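Local coordinates for HIAXHD3 (Humicola insolens, PDB 3ZXK), which removes terminal alpha-L-arabinofuranose, probably from the side chains of xylan, as a family GH43 exo-acting arabinofuranosidase, at residues Phe8-Val22 / Val263-Val277. Numbering follows the deposited sequence. Where two conformers were deposited one is given.
Sequences FTNPVLWEDHPALEV and VAFMDAYPGGRIPVV. With AHR (alpha-L-arabinofuranose), chain C.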
ATOM      1  N   PHE A   8       2.919  -1.232 -23.477  1.00 10.29           N
ATOM      2  CA  PHE A   8       3.293  -0.695 -22.175  1.00  9.77           C
ATOM      3  C   PHE A   8       4.554  -1.392 -21.667  1.00  9.13           C
ATOM      4  O   PHE A   8       4.909  -2.487 -22.136  1.00  9.25           O
ATOM      5  CB  PHE A   8       2.187  -0.890 -21.142  1.00  9.28           C
ATOM      6  CG  PHE A   8       2.026  -2.313 -20.693  1.00  8.43           C
ATOM      7  CD1 PHE A   8       1.248  -3.200 -21.444  1.00  8.89           C
ATOM      8  CD2 PHE A   8       2.642  -2.778 -19.514  1.00  8.45           C
ATOM      9  CE1 PHE A   8       1.099  -4.532 -21.043  1.00  8.14           C
ATOM     10  CE2 PHE A   8       2.487  -4.101 -19.112  1.00  8.48           C
ATOM     11  CZ  PHE A   8       1.710  -4.980 -19.865  1.00  8.83           C
ATOM     12  N   THR A   9       5.215  -0.749 -20.712  1.00  8.75           N
ATOM     13  CA  THR A   9       6.398  -1.296 -20.059  1.00  9.52           C
ATOM     14  C   THR A   9       6.117  -1.652 -18.591  1.00  8.66           C
ATOM     15  O   THR A   9       5.343  -0.981 -17.901  1.00  9.89           O
ATOM     16  CB  THR A   9       7.600  -0.337 -20.174  1.00 11.44           C
ATOM     17  OG1 THR A   9       7.292   0.897 -19.521  1.00 15.74           O
ATOM     18  CG2 THR A   9       7.924  -0.069 -21.645  1.00 11.85           C
ATOM     19  N   ASN A  10       6.742  -2.726 -18.139  1.00  7.06           N
ATOM     20  CA  ASN A  10       6.701  -3.126 -16.728  1.00  6.65           C
ATOM     21  C   ASN A  10       7.842  -2.444 -15.935  1.00  7.77           C
ATOM     22  O   ASN A  10       8.907  -2.219 -16.503  1.00  9.80           O
ATOM     23  CB  ASN A  10       6.843  -4.641 -16.629  1.00  6.96           C
ATOM     24  CG  ASN A  10       5.524  -5.361 -16.870  1.00  5.83           C
ATOM     25  OD1 ASN A  10       4.513  -5.051 -16.232  1.00  5.78           O
ATOM     26  ND2 ASN A  10       5.538  -6.339 -17.764  1.00  6.81           N
ATOM     27  N   PRO A  11       7.629  -2.097 -14.642  1.00  7.73           N
ATOM     28  CA  PRO A  11       6.395  -2.279 -13.888  1.00  7.48           C
ATOM     29  C   PRO A  11       5.314  -1.266 -14.290  1.00  7.27           C
ATOM     30  O   PRO A  11       5.620  -0.177 -14.815  1.00  7.88           O
ATOM     31  CB  PRO A  11       6.843  -2.083 -12.442  1.00  7.28           C
ATOM     32  CG  PRO A  11       7.944  -1.077 -12.556  1.00  7.72           C
ATOM     33  CD  PRO A  11       8.677  -1.446 -13.820  1.00  7.75           C
ATOM     34  N   VAL A  12       4.057  -1.625 -14.053  1.00  6.50           N
ATOM     35  CA  VAL A  12       2.985  -0.710 -14.442  1.00  6.84           C
ATOM     36  C   VAL A  12       2.797   0.449 -13.460  1.00  7.22           C
ATOM     37  O   VAL A  12       2.356   1.525 -13.852  1.00  8.67           O
ATOM     38  CB  VAL A  12       1.659  -1.441 -14.739  1.00  5.96           C
ATOM     39  CG1 VAL A  12       1.868  -2.420 -15.875  1.00  7.29           C
ATOM     40  CG2 VAL A  12       1.117  -2.160 -13.498  1.00  5.70           C
ATOM     41  N   LEU A  13       3.183   0.247 -12.203  1.00  6.53           N
ATOM     42  CA  LEU A  13       3.069   1.291 -11.185  1.00  6.45           C
ATOM     43  C   LEU A  13       4.243   1.070 -10.264  1.00  6.12           C
ATOM     44  O   LEU A  13       4.362  -0.002  -9.671  1.00  7.17           O
ATOM     45  CB  LEU A  13       1.756   1.143 -10.411  1.00  6.66           C
ATOM     46  CG  LEU A  13       1.556   2.133  -9.247  1.00  7.04           C
ATOM     47  CD1 LEU A  13       1.550   3.589  -9.683  1.00  8.16           C
ATOM     48  CD2 LEU A  13       0.294   1.797  -8.468  1.00  8.80           C
ATOM     49  N   TRP A  14       5.134   2.050 -10.148  1.00  5.95           N
ATOM     50  CA  TRP A  14       6.320   1.859  -9.331  1.00  6.09           C
ATOM     51  C   TRP A  14       6.098   2.399  -7.949  1.00  6.00           C
ATOM     52  O   TRP A  14       6.814   3.306  -7.488  1.00  6.40           O
ATOM     53  CB  TRP A  14       7.511   2.537  -9.973  1.00  6.56           C
ATOM     54  CG  TRP A  14       8.812   1.877  -9.587  1.00  6.64           C
ATOM     55  CD1 TRP A  14       9.245   1.516  -8.324  1.00  7.32           C
ATOM     56  CD2 TRP A  14       9.887   1.495 -10.495  1.00  7.55           C
ATOM     57  NE1 TRP A  14      10.490   0.959  -8.387  1.00  7.24           N
ATOM     58  CE2 TRP A  14      10.931   0.906  -9.673  1.00  7.94           C
ATOM     59  CE3 TRP A  14      10.079   1.596 -11.875  1.00  7.85           C
ATOM     60  CZ2 TRP A  14      12.101   0.408 -10.224  1.00  8.25           C
ATOM     61  CZ3 TRP A  14      11.262   1.087 -12.423  1.00  9.89           C
ATOM     62  CH2 TRP A  14      12.251   0.521 -11.614  1.00  9.83           C
ATOM     63  N   GLU A  15       5.085   1.868  -7.282  1.00  5.88           N
ATOM     64  CA  GLU A  15       4.745   2.279  -5.913  1.00  6.06           C
ATOM     65  C   GLU A  15       4.308   1.021  -5.171  1.00  6.03           C
ATOM     66  O   GLU A  15       3.677   0.125  -5.755  1.00  6.21           O
ATOM     67  CB  GLU A  15       3.621   3.332  -5.897  1.00  6.91           C
ATOM     68  CG  GLU A  15       4.025   4.718  -6.427  1.00  8.93           C
ATOM     69  CD  GLU A  15       2.925   5.781  -6.324  1.00 13.32           C
ATOM     70  OE1 GLU A  15       2.046   5.617  -5.458  1.00 18.24           O
ATOM     71  OE2 GLU A  15       2.923   6.774  -7.115  1.00 15.01           O
ATOM     72  N   ASP A  16       4.628   0.956  -3.879  1.00  6.32           N
ATOM     73  CA  ASP A  16       4.407  -0.211  -3.029  1.00  5.80           C
ATOM     74  C   ASP A  16       2.908  -0.496  -2.822  1.00  5.15           C
ATOM     75  O   ASP A  16       2.265   0.174  -2.026  1.00  4.82           O
ATOM     76  CB  ASP A  16       5.097   0.067  -1.693  1.00  5.75           C
ATOM     77  CG  ASP A  16       4.978  -1.045  -0.709  1.00  5.05           C
ATOM     78  OD1 ASP A  16       5.046  -2.222  -1.119  1.00  5.60           O
ATOM     79  OD2 ASP A  16       4.863  -0.724   0.498  1.00  5.83           O
ATOM     80  N   HIS A  17       2.387  -1.528  -3.488  1.00  5.12           N
ATOM     81  CA  HIS A  17       0.938  -1.918  -3.430  1.00  4.57           C
ATOM     82  C   HIS A  17       0.867  -3.429  -3.385  1.00  4.99           C
ATOM     83  O   HIS A  17       0.469  -4.086  -4.352  1.00  5.80           O
ATOM     84  CB  HIS A  17       0.112  -1.266  -4.566  1.00  4.90           C
ATOM     85  CG  HIS A  17      -0.342   0.148  -4.255  1.00  5.60           C
ATOM     86  ND1 HIS A  17      -1.306   0.424  -3.339  1.00  6.38           N
ATOM     87  CD2 HIS A  17       0.098   1.371  -4.731  1.00  6.21           C
ATOM     88  CE1 HIS A  17      -1.483   1.761  -3.259  1.00  6.30           C
ATOM     89  NE2 HIS A  17      -0.627   2.339  -4.114  1.00  7.28           N
ATOM     90  N   PRO A  18       1.280  -4.017  -2.257  1.00  5.27           N
ATOM     91  CA  PRO A  18       1.432  -5.472  -2.170  1.00  5.47           C
ATOM     92  C   PRO A  18       0.141  -6.249  -2.026  1.00  5.64           C
ATOM     93  O   PRO A  18      -0.919  -5.664  -1.739  1.00  5.49           O
ATOM     94  CB  PRO A  18       2.211  -5.658  -0.863  1.00  5.94           C
ATOM     95  CG  PRO A  18       1.760  -4.512  -0.024  1.00  5.86           C
ATOM     96  CD  PRO A  18       1.695  -3.365  -1.003  1.00  5.83           C
ATOM     97  N   ALA A  19       0.242  -7.571  -2.214  1.00  5.98           N
ATOM     98  CA  ALA A  19      -0.881  -8.505  -2.008  1.00  6.57           C
ATOM     99  C   ALA A  19      -2.123  -8.160  -2.821  1.00  6.37           C
ATOM    100  O   ALA A  19      -3.256  -8.282  -2.355  1.00  7.75           O
ATOM    101  CB  ALA A  19      -1.218  -8.656  -0.526  1.00  7.11           C
ATOM    102  N   LEU A  20      -1.901  -7.772  -4.067  1.00  5.40           N
ATOM    103  CA  LEU A  20      -2.958  -7.217  -4.891  1.00  5.13           C
ATOM    104  C   LEU A  20      -4.062  -8.221  -5.202  1.00  5.84           C
ATOM    105  O   LEU A  20      -3.798  -9.422  -5.341  1.00  6.73           O
ATOM    106  CB  LEU A  20      -2.361  -6.598  -6.163  1.00  5.76           C
ATOM    107  CG  LEU A  20      -1.781  -7.557  -7.212  1.00  6.29           C
ATOM    108  CD1 LEU A  20      -2.844  -7.919  -8.253  1.00  6.05           C
ATOM    109  CD2 LEU A  20      -0.556  -6.943  -7.879  1.00  7.87           C
ATOM    110  N   GLU A  21      -5.281  -7.692  -5.273  1.00  6.18           N
ATOM    111  CA  GLU A  21      -6.448  -8.366  -5.869  1.00  6.28           C
ATOM    112  C   GLU A  21      -6.861  -7.481  -7.034  1.00  5.67           C
ATOM    113  O   GLU A  21      -6.947  -6.282  -6.848  1.00  6.02           O
ATOM    114  CB  GLU A  21      -7.612  -8.425  -4.847  1.00  7.43           C
ATOM    115  CG  GLU A  21      -8.973  -8.880  -5.420  1.00  8.86           C
ATOM    116  CD  GLU A  21      -9.221 -10.375  -5.299  1.00 11.17           C
ATOM    117  OE1 GLU A  21      -9.128 -10.934  -4.181  1.00 15.83           O
ATOM    118  OE2 GLU A  21      -9.523 -10.997  -6.334  1.00 14.42           O
ATOM    119  N   VAL A  22      -7.104  -8.048  -8.220  1.00  4.75           N
ATOM    120  CA  VAL A  22      -7.584  -7.259  -9.370  0.69  4.72           C
ATOM    121  C   VAL A  22      -8.860  -7.862  -9.939  1.00  4.78           C
ATOM    122  O   VAL A  22      -9.011  -9.085  -9.987  1.00  5.51           O
ATOM    123  CB  VAL A  22      -6.561  -7.163 -10.539  0.69  5.20           C
ATOM    124  CG1 VAL A  22      -5.516  -6.066 -10.330  0.69  6.10           C
ATOM    125  CG2 VAL A  22      -5.938  -8.523 -10.879  0.69  4.21           C
ATOM    126  N   VAL A 263      -1.592 -10.256 -13.165  1.00  4.64           N
ATOM    127  CA  VAL A 263      -0.996  -9.092 -12.493  1.00  4.62           C
ATOM    128  C   VAL A 263      -0.317  -9.660 -11.263  1.00  4.48           C
ATOM    129  O   VAL A 263      -0.980 -10.111 -10.335  1.00  4.97           O
ATOM    130  CB  VAL A 263      -2.040  -8.028 -12.069  1.00  4.97           C
ATOM    131  CG1 VAL A 263      -1.342  -6.811 -11.496  1.00  5.17           C
ATOM    132  CG2 VAL A 263      -2.878  -7.611 -13.264  1.00  5.50           C
ATOM    133  N   ALA A 264       1.006  -9.655 -11.266  1.00  4.56           N
ATOM    134  CA  ALA A 264       1.773 -10.204 -10.124  1.00  4.05           C
ATOM    135  C   ALA A 264       2.508  -9.059  -9.445  1.00  4.12           C
ATOM    136  O   ALA A 264       2.400  -7.909  -9.895  1.00  4.50           O
ATOM    137  CB  ALA A 264       2.770 -11.277 -10.588  1.00  4.65           C
ATOM    138  N   PHE A 265       3.260  -9.312  -8.371  1.00  4.55           N
ATOM    139  CA  PHE A 265       4.166  -8.251  -7.950  1.00  4.97           C
ATOM    140  C   PHE A 265       5.569  -8.770  -7.758  1.00  5.55           C
ATOM    141  O   PHE A 265       5.790  -9.995  -7.645  1.00  5.48           O
ATOM    142  CB  PHE A 265       3.673  -7.498  -6.676  1.00  6.10           C
ATOM    143  CG  PHE A 265       3.401  -8.399  -5.514  1.00  7.77           C
ATOM    144  CD1 PHE A 265       4.446  -8.807  -4.679  1.00  9.00           C
ATOM    145  CD2 PHE A 265       2.100  -8.847  -5.252  1.00  8.28           C
ATOM    146  CE1 PHE A 265       4.200  -9.649  -3.597  1.00 10.33           C
ATOM    147  CE2 PHE A 265       1.854  -9.666  -4.172  1.00  9.71           C
ATOM    148  CZ  PHE A 265       2.894 -10.066  -3.344  1.00 10.54           C
ATOM    149  N   MET A 266       6.508  -7.820  -7.742  1.00  5.27           N
ATOM    150  CA  MET A 266       7.941  -8.048  -7.557  0.57  5.96           C
ATOM    151  C   MET A 266       8.343  -7.600  -6.152  1.00  6.10           C
ATOM    152  O   MET A 266       7.783  -6.613  -5.646  1.00  7.19           O
ATOM    153  CB  MET A 266       8.733  -7.183  -8.547  0.57  6.57           C
ATOM    154  CG  MET A 266       8.399  -7.381 -10.020  0.57  7.46           C
ATOM    155  SD  MET A 266       8.781  -9.034 -10.652  0.57  9.36           S
ATOM    156  CE  MET A 266      10.551  -9.177 -10.374  0.57  7.61           C
ATOM    157  N   ASP A 267       9.352  -8.255  -5.575  1.00  6.03           N
ATOM    158  CA  ASP A 267       9.995  -7.812  -4.319  1.00  6.03           C
ATOM    159  C   ASP A 267      11.058  -6.720  -4.564  1.00  5.44           C
ATOM    160  O   ASP A 267      12.258  -6.926  -4.383  1.00  5.54           O
ATOM    161  CB  ASP A 267      10.558  -8.999  -3.508  1.00  7.11           C
ATOM    162  CG  ASP A 267       9.457  -9.900  -2.925  1.00  7.92           C
ATOM    163  OD1 ASP A 267       8.385  -9.380  -2.568  1.00 10.31           O
ATOM    164  OD2 ASP A 267       9.670 -11.138  -2.826  1.00  8.76           O
ATOM    165  N   ALA A 268      10.604  -5.546  -4.986  1.00  5.29           N
ATOM    166  CA  ALA A 268      11.488  -4.474  -5.419  1.00  5.87           C
ATOM    167  C   ALA A 268      11.970  -3.597  -4.259  1.00  5.38           C
ATOM    168  O   ALA A 268      11.952  -2.367  -4.359  1.00  5.81           O
ATOM    169  CB  ALA A 268      10.774  -3.637  -6.476  1.00  6.10           C
ATOM    170  N   TYR A 269      12.413  -4.235  -3.165  1.00  5.13           N
ATOM    171  CA  TYR A 269      13.016  -3.540  -2.033  1.00  5.38           C
ATOM    172  C   TYR A 269      14.290  -2.839  -2.522  1.00  5.46           C
ATOM    173  O   TYR A 269      14.998  -3.380  -3.393  1.00  5.75           O
ATOM    174  CB  TYR A 269      13.290  -4.526  -0.908  1.00  5.49           C
ATOM    175  CG  TYR A 269      11.987  -5.051  -0.356  1.00  5.31           C
ATOM    176  CD1 TYR A 269      11.156  -4.226   0.392  1.00  5.48           C
ATOM    177  CD2 TYR A 269      11.539  -6.343  -0.641  1.00  5.37           C
ATOM    178  CE1 TYR A 269       9.929  -4.679   0.866  1.00  5.33           C
ATOM    179  CE2 TYR A 269      10.320  -6.797  -0.162  1.00  6.11           C
ATOM    180  CZ  TYR A 269       9.518  -5.955   0.600  1.00  5.18           C
ATOM    181  OH  TYR A 269       8.294  -6.411   1.078  1.00  6.41           O
ATOM    182  N   PRO A 270      14.576  -1.615  -2.015  1.00  5.30           N
ATOM    183  CA  PRO A 270      13.946  -0.963  -0.856  1.00  5.36           C
ATOM    184  C   PRO A 270      12.666  -0.167  -1.131  1.00  6.03           C
ATOM    185  O   PRO A 270      12.104   0.414  -0.214  1.00  7.05           O
ATOM    186  CB  PRO A 270      15.056  -0.041  -0.340  1.00  5.95           C
ATOM    187  CG  PRO A 270      15.737   0.385  -1.601  1.00  6.15           C
ATOM    188  CD  PRO A 270      15.806  -0.905  -2.417  1.00  5.74           C
ATOM    189  N   GLY A 271      12.198  -0.149  -2.370  1.00  6.13           N
ATOM    190  CA  GLY A 271      10.979   0.566  -2.696  1.00  6.55           C
ATOM    191  C   GLY A 271       9.690  -0.097  -2.235  1.00  6.33           C
ATOM    192  O   GLY A 271       8.698   0.589  -2.004  1.00  7.49           O
ATOM    193  N   GLY A 272       9.695  -1.421  -2.138  1.00  6.12           N
ATOM    194  CA  GLY A 272       8.481  -2.179  -1.820  1.00  5.87           C
ATOM    195  C   GLY A 272       8.082  -3.136  -2.925  1.00  5.01           C
ATOM    196  O   GLY A 272       8.908  -3.528  -3.737  1.00  5.65           O
ATOM    197  N   ARG A 273       6.822  -3.534  -2.920  1.00  4.93           N
ATOM    198  CA  ARG A 273       6.335  -4.592  -3.787  1.00  5.09           C
ATOM    199  C   ARG A 273       5.418  -3.979  -4.820  1.00  4.81           C
ATOM    200  O   ARG A 273       4.407  -3.364  -4.474  1.00  4.90           O
ATOM    201  CB  ARG A 273       5.669  -5.688  -2.960  1.00  4.95           C
ATOM    202  CG  ARG A 273       6.751  -6.384  -2.144  1.00  6.05           C
ATOM    203  CD  ARG A 273       6.260  -7.438  -1.183  1.00  6.16           C
ATOM    204  NE  ARG A 273       5.403  -6.925  -0.129  1.00  6.22           N
ATOM    205  CZ  ARG A 273       4.687  -7.705   0.682  1.00  7.21           C
ATOM    206  NH1 ARG A 273       4.740  -9.046   0.547  1.00  9.02           N
ATOM    207  NH2 ARG A 273       3.918  -7.149   1.627  1.00  7.99           N
ATOM    208  N   ILE A 274       5.814  -4.120  -6.084  1.00  4.45           N
ATOM    209  CA  ILE A 274       5.242  -3.351  -7.172  1.00  4.76           C
ATOM    210  C   ILE A 274       4.676  -4.253  -8.273  1.00  4.36           C
ATOM    211  O   ILE A 274       5.205  -5.323  -8.546  1.00  4.52           O
ATOM    212  CB  ILE A 274       6.276  -2.314  -7.719  1.00  5.46           C
ATOM    213  CG1 ILE A 274       7.418  -3.005  -8.484  1.00  5.98           C
ATOM    214  CG2 ILE A 274       6.800  -1.435  -6.570  1.00  5.88           C
ATOM    215  CD1 ILE A 274       8.477  -2.034  -8.979  1.00  6.34           C
ATOM    216  N   PRO A 275       3.594  -3.810  -8.930  1.00  4.60           N
ATOM    217  CA  PRO A 275       2.927  -4.707  -9.869  1.00  4.49           C
ATOM    218  C   PRO A 275       3.535  -4.765 -11.270  1.00  4.65           C
ATOM    219  O   PRO A 275       3.996  -3.746 -11.804  1.00  4.90           O
ATOM    220  CB  PRO A 275       1.504  -4.124  -9.971  1.00  4.40           C
ATOM    221  CG  PRO A 275       1.668  -2.668  -9.657  1.00  4.73           C
ATOM    222  CD  PRO A 275       2.792  -2.598  -8.642  1.00  4.53           C
ATOM    223  N   VAL A 276       3.512  -5.974 -11.824  1.00  4.74           N
ATOM    224  CA  VAL A 276       3.923  -6.245 -13.218  1.00  4.72           C
ATOM    225  C   VAL A 276       2.782  -7.031 -13.877  1.00  4.81           C
ATOM    226  O   VAL A 276       2.053  -7.763 -13.209  1.00  5.03           O
ATOM    227  CB  VAL A 276       5.266  -7.023 -13.286  1.00  5.23           C
ATOM    228  CG1 VAL A 276       6.397  -6.154 -12.736  1.00  5.69           C
ATOM    229  CG2 VAL A 276       5.190  -8.304 -12.483  1.00  5.90           C
ATOM    230  N   VAL A 277       2.643  -6.872 -15.197  1.00  4.62           N
ATOM    231  CA  VAL A 277       1.516  -7.440 -15.962  1.00  5.04           C
ATOM    232  C   VAL A 277       2.042  -8.249 -17.149  1.00  5.22           C
ATOM    233  O   VAL A 277       2.967  -7.817 -17.841  1.00  5.22           O
ATOM    234  CB  VAL A 277       0.568  -6.316 -16.460  1.00  4.73           C
ATOM    235  CG1 VAL A 277      -0.625  -6.904 -17.208  1.00  5.52           C
ATOM    236  CG2 VAL A 277       0.043  -5.506 -15.269  1.00  4.87           C
TER
HETATM  237  O5  AHR C   3      10.365 -12.088  -0.411  1.00 12.55           O
HETATM  238  C5  AHR C   3       9.673 -11.177   0.466  1.00 13.07           C
HETATM  239  C4  AHR C   3       8.238 -11.626   0.756  1.00 14.68           C
HETATM  240  O4  AHR C   3       8.228 -12.915   1.365  1.00 15.54           O
HETATM  241  C3  AHR C   3       7.318 -11.828  -0.444  1.00 12.47           C
HETATM  242  O3  AHR C   3       6.752 -10.617  -0.923  1.00 12.69           O
HETATM  243  C2  AHR C   3       6.226 -12.727   0.069  1.00 15.72           C
HETATM  244  O2  AHR C   3       5.751 -13.631  -0.947  1.00 15.79           O
HETATM  245  C1  AHR C   3       6.931 -13.505   1.161  1.00 17.61           C
HETATM  246  O   HOH W   1      11.751  -0.105  -5.919  1.00  6.84           O
HETATM  247  O   HOH W   2       5.018  -4.262   0.632  1.00  5.46           O
HETATM  248  O   HOH W   3       7.027   2.589  -3.146  1.00  7.58           O
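Trp14 lays one face of its indole over Ile274, whose CD1 sits 3.7 Å from the centroid of the five-membered ring in a CH-pi contact; Pro11 CG shares that broad, flat face, and a water at the ring edge links NE1 to Ala268 O. The guanidinium of Arg273 suits its place as a flat cation: one face tolerates apolar Pro18, with Pro18 CB 3.4 Å from Arg273 NH2, while at its edge NH1 donates to O3 of the bound arabinofuranose (2.9 Å), a hydroxyl that also bonds Asp267. Phe265 turns its edge to the same O3. A second water joins Arg273 NE to Asp16 OD1. With CG anti to its backbone N (chi1 -179°), Asp16 brings OD1 to Arg273 N at 2.8 Å, almost straight at 178°; Gly272 fits because a CB there would strike that carboxylate.

Asn10, with acceptor and donor on one amide, takes Val277 N on OD1 (2.8 Å) and gives ND2 to Val277 O (3.0 Å) and Gly299 O. Shortened to an alanine, this position would probably leave Val277 N and O and Gly299 O without these mates, though Val12 N would still bond Pro275 O beyond the cis Asn10-Pro11 peptide. Compact Pro275 packs against Val12, Leu13 and Leu20.

Segment 8-22 connects strand 7-9 to strand 21-25, the innermost of one four-stranded blade of the five-bladed beta-propeller, and runs along the middle strands 260-267 and 273-282 of another, while Asp16 O accepts a bond from Arg375 of strand 372-375.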